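Local coordinates for protein CSOR (PDB 4ADZ) that acts as a copper-sensing transcriptional repressor in Streptomyces lividans, probably releasing its operator DNA when copper binds, at residues Glu62-Gly67 / Leu82-Ala87. Numbering follows the deposited sequence.
Sequences EGQIRG and LTQVSA. With SO4 (sulfate ion), chain F; SO4 (sulfate ion), chain D.
Gln-64 and Gln-84 make a polar surface contact between helices 48-73 and 78-114, which follow each other in the chain. The Gln-84 chain leaves with CG opposite the backbone N (chi1 175°) and bends at chi2, and its amide reaches helix 48-73. Gln-84 NE2 donates to the backbone O of Gln-64 at 3.2 Å. The donor comes from the side of the carbonyl, at a C=O...N angle of 108°. Gln-84 NE2 also lies 3.6 Å from Gln-64 CB. The two amide planes are 79° apart, and one water joins them. It accepts from Gln-64 NE2 at 2.9 Å and donates to Gln-84 OE1 at 3.1 Å. Gln-64 NE2 also passes 3.9 Å from Ala-87 CB. A leucine in place of Gln-84 would probably leave the Gln-64 carbonyl without this second-helix donor and the water without its acceptor. The CB of Arg-66 is directed away from 82-87, and Arg-66 NE donates to O1 of a sulfate (chain D), probably from the crystallisation liquor, at 2.8 Å. Val-85 packs on Leu-68 in the same chain and on Phe-95 of the second subunit. The arrangement is an antiparallel helical hairpin, part of the all-helical fold of CsoR-family repressors.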
loop_
_atom_site.group_PDB
_atom_site.type_symbol
_atom_site.label_atom_id
_atom_site.label_comp_id
_atom_site.label_asym_id
_atom_site.label_seq_id
_atom_site.Cartn_x
_atom_site.Cartn_y
_atom_site.Cartn_z
ATOM N N GLU A 62 -3.708 19.559 -5.037
ATOM C CA GLU A 62 -3.606 20.608 -4.050
ATOM C C GLU A 62 -5.044 21.044 -3.662
ATOM O O GLU A 62 -5.283 21.343 -2.512
ATOM C CB GLU A 62 -2.741 21.741 -4.613
ATOM C CG GLU A 62 -2.522 22.932 -3.708
ATOM C CD GLU A 62 -2.099 22.591 -2.313
ATOM O OE1 GLU A 62 -1.654 21.453 -2.067
ATOM O OE2 GLU A 62 -2.228 23.504 -1.449
ATOM N N GLY A 63 -5.928 21.070 -4.653
ATOM C CA GLY A 63 -7.379 21.279 -4.466
ATOM C C GLY A 63 -7.985 20.351 -3.414
ATOM O O GLY A 63 -8.723 20.768 -2.500
ATOM N N GLN A 64 -7.622 19.088 -3.517
ATOM C CA GLN A 64 -8.052 18.055 -2.543
ATOM C C GLN A 64 -7.526 18.322 -1.162
ATOM O O GLN A 64 -8.230 18.163 -0.191
ATOM C CB GLN A 64 -7.670 16.659 -3.061
ATOM C CG GLN A 64 -8.392 16.209 -4.336
ATOM C CD GLN A 64 -7.812 14.871 -4.786
ATOM O OE1 GLN A 64 -6.626 14.765 -4.990
ATOM N NE2 GLN A 64 -8.635 13.826 -4.841
ATOM N N ILE A 65 -6.262 18.750 -1.037
ATOM C CA ILE A 65 -5.686 18.991 0.226
ATOM C C ILE A 65 -6.334 20.244 0.857
ATOM O O ILE A 65 -6.560 20.296 2.087
ATOM C CB ILE A 65 -4.160 19.153 0.205
ATOM C CG1 ILE A 65 -3.472 18.015 -0.540
ATOM C CG2 ILE A 65 -3.618 19.307 1.615
ATOM C CD1 ILE A 65 -3.767 16.594 -0.025
ATOM N N ARG A 66 -6.599 21.277 0.062
ATOM C CA ARG A 66 -7.325 22.423 0.568
ATOM C C ARG A 66 -8.686 22.005 1.097
ATOM O O ARG A 66 -9.128 22.512 2.134
ATOM C CB ARG A 66 -7.464 23.523 -0.505
ATOM C CG ARG A 66 -6.111 24.200 -0.761
ATOM C CD ARG A 66 -6.242 25.502 -1.566
ATOM N NE ARG A 66 -6.941 25.258 -2.787
ATOM C CZ ARG A 66 -6.391 24.963 -3.973
ATOM N NH1 ARG A 66 -5.118 24.942 -4.139
ATOM N NH2 ARG A 66 -7.158 24.716 -4.981
ATOM N N GLY A 67 -9.351 21.133 0.355
ATOM C CA GLY A 67 -10.580 20.472 0.800
ATOM C C GLY A 67 -10.483 19.765 2.129
ATOM O O GLY A 67 -11.350 19.942 3.019
ATOM N N LEU A 82 -11.374 10.718 6.008
ATOM C CA LEU A 82 -10.594 9.557 5.553
ATOM C C LEU A 82 -10.875 9.183 4.135
ATOM O O LEU A 82 -9.949 8.941 3.344
ATOM C CB LEU A 82 -10.769 8.362 6.473
ATOM C CG LEU A 82 -10.291 8.506 7.900
ATOM C CD1 LEU A 82 -10.565 7.221 8.736
ATOM C CD2 LEU A 82 -8.824 8.847 7.950
ATOM N N THR A 83 -12.133 9.213 3.709
ATOM C CA THR A 83 -12.443 8.952 2.332
ATOM C C THR A 83 -11.712 9.903 1.350
ATOM O O THR A 83 -11.194 9.480 0.295
ATOM C CB THR A 83 -13.977 8.994 2.106
ATOM O OG1 THR A 83 -14.550 7.982 2.914
ATOM C CG2 THR A 83 -14.370 8.760 0.614
ATOM N N GLN A 84 -11.695 11.192 1.684
ATOM C CA GLN A 84 -11.021 12.206 0.876
ATOM C C GLN A 84 -9.480 12.029 0.969
ATOM O O GLN A 84 -8.805 12.266 -0.036
ATOM C CB GLN A 84 -11.398 13.582 1.392
ATOM C CG GLN A 84 -10.688 14.743 0.744
ATOM C CD GLN A 84 -11.195 15.144 -0.607
ATOM O OE1 GLN A 84 -12.063 14.458 -1.254
ATOM N NE2 GLN A 84 -10.685 16.346 -1.056
ATOM N N VAL A 85 -8.961 11.622 2.125
ATOM C CA VAL A 85 -7.503 11.328 2.245
ATOM C C VAL A 85 -7.159 10.217 1.235
ATOM O O VAL A 85 -6.126 10.279 0.490
ATOM C CB VAL A 85 -7.016 10.987 3.643
ATOM C CG1 VAL A 85 -5.517 10.452 3.692
ATOM C CG2 VAL A 85 -7.215 12.178 4.623
ATOM N N SER A 86 -7.979 9.167 1.176
ATOM C CA SER A 86 -7.694 8.020 0.342
ATOM C C SER A 86 -7.783 8.435 -1.117
ATOM O O SER A 86 -6.935 8.047 -1.945
ATOM C CB SER A 86 -8.682 6.857 0.693
ATOM O OG SER A 86 -8.348 6.332 1.971
ATOM N N ALA A 87 -8.739 9.288 -1.465
ATOM C CA ALA A 87 -8.802 9.793 -2.798
ATOM C C ALA A 87 -7.531 10.578 -3.180
ATOM O O ALA A 87 -7.087 10.459 -4.335
ATOM C CB ALA A 87 -10.045 10.636 -3.049
HETATM S S SO4 F . -2.800 26.984 -2.311
HETATM O O1 SO4 F . -3.470 25.737 -2.665
HETATM O O2 SO4 F . -2.707 27.030 -0.825
HETATM O O3 SO4 F . -3.501 28.194 -2.797
HETATM O O4 SO4 F . -1.441 26.982 -2.924
HETATM S S SO4 D . -10.558 26.172 -3.466
HETATM O O1 SO4 D . -9.752 25.166 -2.707
HETATM O O2 SO4 D . -10.576 27.304 -2.505
HETATM O O3 SO4 D . -11.948 25.700 -3.725
HETATM O O4 SO4 D . -9.947 26.386 -4.756
HETATM O O HOH W 1 -11.435 14.125 -4.301
#